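Local coordinates for flavin reductase domain protein, FMN-binding (Shewanella baltica, PDB 3HMZ) that binds flavin mononucleotide in a flavin reductase-like domain and is probably an oxidoreductase that works with NAD or NADP, at residues P57-R71 with N143-I155. Sequence-based numbering, arbitrary orientation. Where two conformers were deposited one is given.
Sequences PPKLTVVLDKMTKTR and NQLQYDLFIAEVI. With FMN (flavin mononucleotide), chain B; EDO (1,2-ethanediol), chain I; EDO (1,2-ethanediol), chain J.
D148 OD1 accepts two salt bridges: from K66 NZ at 2.8 Å, on its syn side, and from R71 NH1 at 2.7 Å, from above the carboxylate plane. Each donor has a second acceptor. K66 NZ also donates to L145 O at 2.7 Å, its chain bent at the last torsion (chi4 72°). R71 NH1 also donates to L64 O, lying close to the guanidinium plane, and NH2 donates to Q144 O at 2.9 Å from well above that carbonyl's plane, while NE pairs with E75. K66 CG lies over one guanidinium face and the F150 ring edge, at CZ, over the opposite one, both toward the rim. A leucine in place of R71 would probably leave L64 O and Q144 O without these donors and D148 OD1 with K66 alone. D148 OD2 accepts from a water (2.6 Å) that itself accepts from K66 N, and from a 1,2-ethanediol. L64 CD1 makes a CH-pi contact over the F150 ring. Between antiparallel strands 58-63 and 149-155, L60 and A152 bond reciprocally, as do V62 and F150; V154 N donates to P58 O and L64 N to D148 O. Alternate residues bond outward, K59, T61 and V63 to strand 41-55, I151 and E153 to strand 131-138. At the strand end V63 O accepts from FMN N3, D65 N donates to FMN O2, and K69 N, T70 N and T70 OG1 hold the phosphate: the FMN site of the flavin reductase-like beta-barrel fold.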
loop_
_atom_site.group_PDB
_atom_site.type_symbol
_atom_site.label_atom_id
_atom_site.label_comp_id
_atom_site.label_asym_id
_atom_site.label_seq_id
_atom_site.Cartn_x
_atom_site.Cartn_y
_atom_site.Cartn_z
ATOM N N PRO A 57 17.716 -0.239 7.978
ATOM C CA PRO A 57 17.295 -1.592 7.603
ATOM C C PRO A 57 15.805 -1.573 7.260
ATOM O O PRO A 57 15.056 -0.773 7.828
ATOM C CB PRO A 57 17.599 -2.423 8.848
ATOM C CG PRO A 57 17.656 -1.468 9.953
ATOM C CD PRO A 57 18.191 -0.197 9.382
ATOM N N PRO A 58 15.382 -2.410 6.291
ATOM C CA PRO A 58 13.974 -2.403 5.933
ATOM C C PRO A 58 13.011 -2.793 7.054
ATOM O O PRO A 58 13.311 -3.663 7.875
ATOM C CB PRO A 58 13.896 -3.390 4.783
ATOM C CG PRO A 58 15.095 -4.261 4.981
ATOM C CD PRO A 58 16.148 -3.362 5.498
ATOM N N LYS A 59 11.847 -2.154 7.061
ATOM C CA LYS A 59 10.758 -2.479 7.967
ATOM C C LYS A 59 9.447 -2.359 7.184
ATOM O O LYS A 59 9.376 -1.680 6.137
ATOM C CB LYS A 59 10.695 -1.553 9.179
ATOM C CG LYS A 59 11.959 -1.506 10.044
ATOM C CD LYS A 59 11.732 -0.592 11.250
ATOM C CE LYS A 59 13.002 -0.180 12.080
ATOM N NZ LYS A 59 14.195 -0.944 11.882
ATOM N N LEU A 60 8.437 -3.002 7.729
ATOM C CA LEU A 60 7.091 -2.939 7.176
ATOM C C LEU A 60 6.032 -3.014 8.256
ATOM O O LEU A 60 6.336 -3.362 9.424
ATOM C CB LEU A 60 6.914 -3.991 6.059
ATOM C CG LEU A 60 7.081 -5.465 6.452
ATOM C CD1 LEU A 60 5.918 -6.028 7.325
ATOM C CD2 LEU A 60 7.183 -6.285 5.160
ATOM N N THR A 61 4.835 -2.587 7.880
ATOM C CA THR A 61 3.670 -2.702 8.709
ATOM C C THR A 61 2.715 -3.694 8.072
ATOM O O THR A 61 2.663 -3.810 6.838
ATOM C CB THR A 61 2.915 -1.361 8.928
ATOM O OG1 THR A 61 2.569 -0.792 7.653
ATOM C CG2 THR A 61 3.774 -0.380 9.767
ATOM N N VAL A 62 1.900 -4.356 8.896
ATOM C CA VAL A 62 0.767 -5.154 8.407
ATOM C C VAL A 62 -0.353 -5.094 9.454
ATOM O O VAL A 62 -0.081 -5.066 10.661
ATOM C CB VAL A 62 1.162 -6.583 8.010
ATOM C CG1 VAL A 62 1.701 -7.431 9.226
ATOM C CG2 VAL A 62 0.019 -7.240 7.264
ATOM N N VAL A 63 -1.574 -4.991 8.980
ATOM C CA VAL A 63 -2.762 -4.966 9.817
ATOM C C VAL A 63 -3.324 -6.374 9.839
ATOM O O VAL A 63 -3.633 -6.949 8.787
ATOM C CB VAL A 63 -3.788 -3.956 9.314
ATOM C CG1 VAL A 63 -4.937 -3.888 10.294
ATOM C CG2 VAL A 63 -3.133 -2.573 9.125
ATOM N N LEU A 64 -3.450 -6.947 11.039
ATOM C CA LEU A 64 -3.923 -8.330 11.210
ATOM C C LEU A 64 -5.115 -8.342 12.147
ATOM O O LEU A 64 -4.989 -8.045 13.331
ATOM C CB LEU A 64 -2.816 -9.203 11.758
ATOM C CG LEU A 64 -1.495 -9.234 10.981
ATOM C CD1 LEU A 64 -0.396 -9.957 11.806
ATOM C CD2 LEU A 64 -1.680 -9.836 9.610
ATOM N N ASP A 65 -6.267 -8.730 11.633
ATOM C CA ASP A 65 -7.484 -8.754 12.438
ATOM C C ASP A 65 -7.349 -9.778 13.578
ATOM O O ASP A 65 -6.738 -10.830 13.421
ATOM C CB ASP A 65 -8.675 -9.061 11.568
ATOM C CG ASP A 65 -9.975 -8.815 12.274
ATOM O OD1 ASP A 65 -10.461 -9.752 12.945
ATOM O OD2 ASP A 65 -10.512 -7.683 12.153
ATOM N N LYS A 66 -7.925 -9.428 14.727
ATOM C CA LYS A 66 -7.934 -10.311 15.891
ATOM C C LYS A 66 -8.544 -11.705 15.647
ATOM O O LYS A 66 -8.245 -12.610 16.418
ATOM C CB LYS A 66 -8.671 -9.633 17.064
ATOM C CG LYS A 66 -7.897 -8.462 17.613
ATOM C CD LYS A 66 -8.571 -7.881 18.867
ATOM C CE LYS A 66 -7.797 -6.724 19.457
ATOM N NZ LYS A 66 -7.850 -5.482 18.662
HETATM N N MSE A 67 -9.418 -11.844 14.650
HETATM C CA MSE A 67 -10.090 -13.108 14.299
HETATM C C MSE A 67 -9.157 -14.071 13.553
HETATM O O MSE A 67 -9.489 -15.248 13.385
HETATM C CB MSE A 67 -11.355 -12.876 13.421
HETATM C CG MSE A 67 -11.125 -12.664 11.856
HETATM SE SE MSE A 67 -12.663 -12.422 10.624
HETATM C CE MSE A 67 -13.427 -10.729 11.215
ATOM N N THR A 68 -8.011 -13.580 13.071
ATOM C CA THR A 68 -7.180 -14.448 12.229
ATOM C C THR A 68 -6.268 -15.408 12.961
ATOM O O THR A 68 -5.636 -15.050 13.959
ATOM C CB THR A 68 -6.342 -13.651 11.207
ATOM O OG1 THR A 68 -5.301 -12.913 11.848
ATOM C CG2 THR A 68 -7.185 -12.751 10.349
ATOM N N LYS A 69 -6.211 -16.641 12.462
ATOM C CA LYS A 69 -5.301 -17.641 13.012
ATOM C C LYS A 69 -3.862 -17.223 12.754
ATOM O O LYS A 69 -3.008 -17.370 13.603
ATOM C CB LYS A 69 -5.587 -19.043 12.459
ATOM C CG LYS A 69 -4.719 -20.159 13.064
ATOM C CD LYS A 69 -4.874 -20.326 14.583
ATOM C CE LYS A 69 -6.209 -20.789 14.980
ATOM N NZ LYS A 69 -6.133 -21.192 16.479
ATOM N N THR A 70 -3.610 -16.607 11.600
ATOM C CA THR A 70 -2.247 -16.148 11.295
ATOM C C THR A 70 -1.718 -15.153 12.336
ATOM O O THR A 70 -0.564 -15.239 12.737
ATOM C CB THR A 70 -2.152 -15.577 9.856
ATOM O OG1 THR A 70 -2.661 -16.537 8.943
ATOM C CG2 THR A 70 -0.709 -15.296 9.507
ATOM N N ARG A 71 -2.576 -14.235 12.795
ATOM C CA ARG A 71 -2.164 -13.299 13.850
ATOM C C ARG A 71 -1.697 -14.053 15.107
ATOM O O ARG A 71 -0.667 -13.711 15.715
ATOM C CB ARG A 71 -3.299 -12.366 14.194
ATOM C CG ARG A 71 -2.999 -11.502 15.387
ATOM C CD ARG A 71 -4.057 -10.500 15.572
ATOM N NE ARG A 71 -3.884 -9.797 16.854
ATOM C CZ ARG A 71 -4.246 -8.546 17.103
ATOM N NH1 ARG A 71 -4.783 -7.783 16.141
ATOM N NH2 ARG A 71 -4.046 -8.020 18.327
ATOM N N ASN A 143 -0.033 -0.765 19.827
ATOM C CA ASN A 143 -0.413 -0.761 18.394
ATOM C C ASN A 143 -1.187 -2.025 18.035
ATOM O O ASN A 143 -2.197 -1.979 17.318
ATOM C CB ASN A 143 0.812 -0.709 17.478
ATOM C CG ASN A 143 1.448 0.648 17.372
ATOM O OD1 ASN A 143 0.848 1.664 17.713
ATOM N ND2 ASN A 143 2.669 0.673 16.819
ATOM N N GLN A 144 -0.715 -3.153 18.558
ATOM C CA GLN A 144 -1.336 -4.435 18.216
ATOM C C GLN A 144 -2.750 -4.591 18.787
ATOM O O GLN A 144 -3.666 -5.120 18.138
ATOM C CB GLN A 144 -0.404 -5.586 18.612
ATOM C CG GLN A 144 0.885 -5.600 17.787
ATOM C CD GLN A 144 2.005 -6.471 18.338
ATOM O OE1 GLN A 144 3.175 -6.172 18.121
ATOM N NE2 GLN A 144 1.649 -7.541 19.071
ATOM N N LEU A 145 -2.946 -4.084 20.014
ATOM C CA LEU A 145 -4.247 -4.169 20.654
ATOM C C LEU A 145 -5.234 -3.128 20.136
ATOM O O LEU A 145 -6.384 -3.460 19.766
ATOM C CB LEU A 145 -4.068 -3.968 22.179
ATOM C CG LEU A 145 -5.351 -4.091 23.017
ATOM C CD1 LEU A 145 -6.021 -5.439 22.858
ATOM C CD2 LEU A 145 -4.998 -3.772 24.512
ATOM N N GLN A 146 -4.776 -1.876 20.111
ATOM C CA GLN A 146 -5.634 -0.740 19.730
ATOM C C GLN A 146 -5.936 -0.641 18.238
ATOM O O GLN A 146 -7.045 -0.320 17.860
ATOM C CB GLN A 146 -5.028 0.583 20.206
ATOM C CG GLN A 146 -4.872 0.672 21.717
ATOM C CD GLN A 146 -6.172 0.454 22.426
ATOM O OE1 GLN A 146 -7.218 0.874 21.959
ATOM N NE2 GLN A 146 -6.109 -0.208 23.574
ATOM N N TYR A 147 -4.934 -0.950 17.408
ATOM C CA TYR A 147 -5.048 -0.794 15.948
ATOM C C TYR A 147 -4.821 -2.042 15.149
ATOM O O TYR A 147 -4.825 -1.954 13.929
ATOM C CB TYR A 147 -4.023 0.261 15.500
ATOM C CG TYR A 147 -4.159 1.607 16.176
ATOM C CD1 TYR A 147 -5.262 2.408 15.926
ATOM C CD2 TYR A 147 -3.162 2.089 17.019
ATOM C CE1 TYR A 147 -5.409 3.643 16.577
ATOM C CE2 TYR A 147 -3.282 3.335 17.646
ATOM C CZ TYR A 147 -4.397 4.110 17.397
ATOM O OH TYR A 147 -4.509 5.362 17.984
ATOM N N ASP A 148 -4.594 -3.200 15.775
ATOM C CA ASP A 148 -4.314 -4.435 14.986
ATOM C C ASP A 148 -3.110 -4.234 14.060
ATOM O O ASP A 148 -2.986 -4.880 13.042
ATOM C CB ASP A 148 -5.574 -4.883 14.214
ATOM C CG ASP A 148 -6.727 -5.184 15.129
ATOM O OD1 ASP A 148 -6.437 -5.635 16.273
ATOM O OD2 ASP A 148 -7.886 -4.931 14.736
ATOM N N LEU A 149 -2.193 -3.360 14.459
ATOM C CA LEU A 149 -1.074 -2.906 13.614
ATOM C C LEU A 149 0.218 -3.510 14.106
ATOM O O LEU A 149 0.640 -3.269 15.250
ATOM C CB LEU A 149 -1.025 -1.392 13.670
ATOM C CG LEU A 149 0.046 -0.636 12.888
ATOM C CD1 LEU A 149 -0.083 -0.968 11.386
ATOM C CD2 LEU A 149 -0.027 0.845 13.168
ATOM N N PHE A 150 0.879 -4.239 13.211
ATOM C CA PHE A 150 2.087 -4.964 13.496
ATOM C C PHE A 150 3.234 -4.384 12.697
ATOM O O PHE A 150 3.048 -4.048 11.538
ATOM C CB PHE A 150 1.881 -6.451 13.157
ATOM C CG PHE A 150 0.915 -7.140 14.079
ATOM C CD1 PHE A 150 -0.428 -6.939 13.993
ATOM C CD2 PHE A 150 1.396 -8.019 15.051
ATOM C CE1 PHE A 150 -1.316 -7.526 14.879
ATOM C CE2 PHE A 150 0.515 -8.656 15.927
ATOM C CZ PHE A 150 -0.830 -8.402 15.858
ATOM N N ILE A 151 4.381 -4.217 13.334
ATOM C CA ILE A 151 5.622 -3.700 12.757
ATOM C C ILE A 151 6.656 -4.792 12.767
ATOM O O ILE A 151 6.830 -5.479 13.791
ATOM C CB ILE A 151 6.128 -2.458 13.560
ATOM C CG1 ILE A 151 5.160 -1.289 13.334
ATOM C CG2 ILE A 151 7.554 -2.071 13.134
ATOM C CD1 ILE A 151 5.407 -0.112 14.260
ATOM N N ALA A 152 7.376 -4.927 11.654
ATOM C CA ALA A 152 8.449 -5.904 11.594
ATOM C C ALA A 152 9.684 -5.413 10.884
ATOM O O ALA A 152 9.585 -4.584 9.982
ATOM C CB ALA A 152 7.970 -7.221 10.894
ATOM N N GLU A 153 10.831 -5.962 11.286
ATOM C CA GLU A 153 12.057 -5.743 10.547
ATOM C C GLU A 153 12.131 -6.824 9.458
ATOM O O GLU A 153 11.827 -7.992 9.697
ATOM C CB GLU A 153 13.282 -5.788 11.461
ATOM C CG GLU A 153 14.623 -5.925 10.774
ATOM C CD GLU A 153 15.776 -5.387 11.646
ATOM O OE1 GLU A 153 15.589 -5.257 12.900
ATOM O OE2 GLU A 153 16.817 -5.032 11.060
ATOM N N VAL A 154 12.531 -6.417 8.266
ATOM C CA VAL A 154 12.728 -7.367 7.149
ATOM C C VAL A 154 14.192 -7.805 7.286
ATOM O O VAL A 154 15.128 -6.965 7.251
ATOM C CB VAL A 154 12.458 -6.712 5.805
ATOM C CG1 VAL A 154 12.887 -7.649 4.677
ATOM C CG2 VAL A 154 10.972 -6.317 5.711
ATOM N N ILE A 155 14.387 -9.102 7.503
ATOM C CA ILE A 155 15.709 -9.698 7.702
ATOM C C ILE A 155 16.270 -10.456 6.519
ATOM O O ILE A 155 17.414 -10.908 6.555
ATOM C CB ILE A 155 15.724 -10.592 9.002
ATOM C CG1 ILE A 155 14.788 -11.799 8.878
ATOM C CG2 ILE A 155 15.338 -9.707 10.233
ATOM C CD1 ILE A 155 14.841 -12.787 10.088
HETATM N N1 FMN B . -7.246 -9.574 6.894
HETATM C C2 FMN B . -6.449 -8.774 7.677
HETATM O O2 FMN B . -6.423 -8.965 8.893
HETATM N N3 FMN B . -5.676 -7.799 7.076
HETATM C C4 FMN B . -5.690 -7.559 5.737
HETATM O O4 FMN B . -4.973 -6.630 5.278
HETATM C C4A FMN B . -6.525 -8.370 4.951
HETATM N N5 FMN B . -6.584 -8.206 3.579
HETATM C C5A FMN B . -7.238 -9.111 2.756
HETATM C C6 FMN B . -7.134 -9.031 1.358
HETATM C C7 FMN B . -7.807 -9.923 0.530
HETATM C C7M FMN B . -7.670 -9.837 -0.957
HETATM C C8 FMN B . -8.605 -10.914 1.108
HETATM C C8M FMN B . -9.367 -11.904 0.251
HETATM C C9 FMN B . -8.690 -10.986 2.492
HETATM C C9A FMN B . -8.033 -10.116 3.348
HETATM N N10 FMN B . -8.096 -10.189 4.737
HETATM C C10 FMN B . -7.300 -9.377 5.529
HETATM C "C1'" FMN B . -8.827 -11.301 5.438
HETATM C "C2'" FMN B . -7.962 -12.504 5.841
HETATM O "O2'" FMN B . -7.065 -12.900 4.790
HETATM C "C3'" FMN B . -8.938 -13.622 6.188
HETATM O "O3'" FMN B . -9.675 -13.243 7.348
HETATM C "C4'" FMN B . -8.285 -15.013 6.301
HETATM O "O4'" FMN B . -9.330 -15.971 6.159
HETATM C "C5'" FMN B . -7.544 -15.254 7.601
HETATM O "O5'" FMN B . -7.067 -16.600 7.577
HETATM P P FMN B . -6.537 -17.291 8.919
HETATM O O1P FMN B . -6.336 -18.736 8.499
HETATM O O2P FMN B . -5.285 -16.608 9.393
HETATM O O3P FMN B . -7.608 -17.148 9.969
HETATM C C1 EDO I . -8.566 -5.245 10.179
HETATM O O1 EDO I . -9.673 -6.145 10.060
HETATM C C2 EDO I . -8.222 -5.052 11.650
HETATM O O2 EDO I . -8.908 -3.947 12.255
HETATM C C1 EDO J . -8.751 -16.525 17.216
HETATM O O1 EDO J . -10.062 -16.309 16.662
HETATM C C2 EDO J . -7.804 -17.052 16.139
HETATM O O2 EDO J . -8.404 -18.132 15.377
HETATM O O HOH W 1 -9.550 -6.951 14.969
#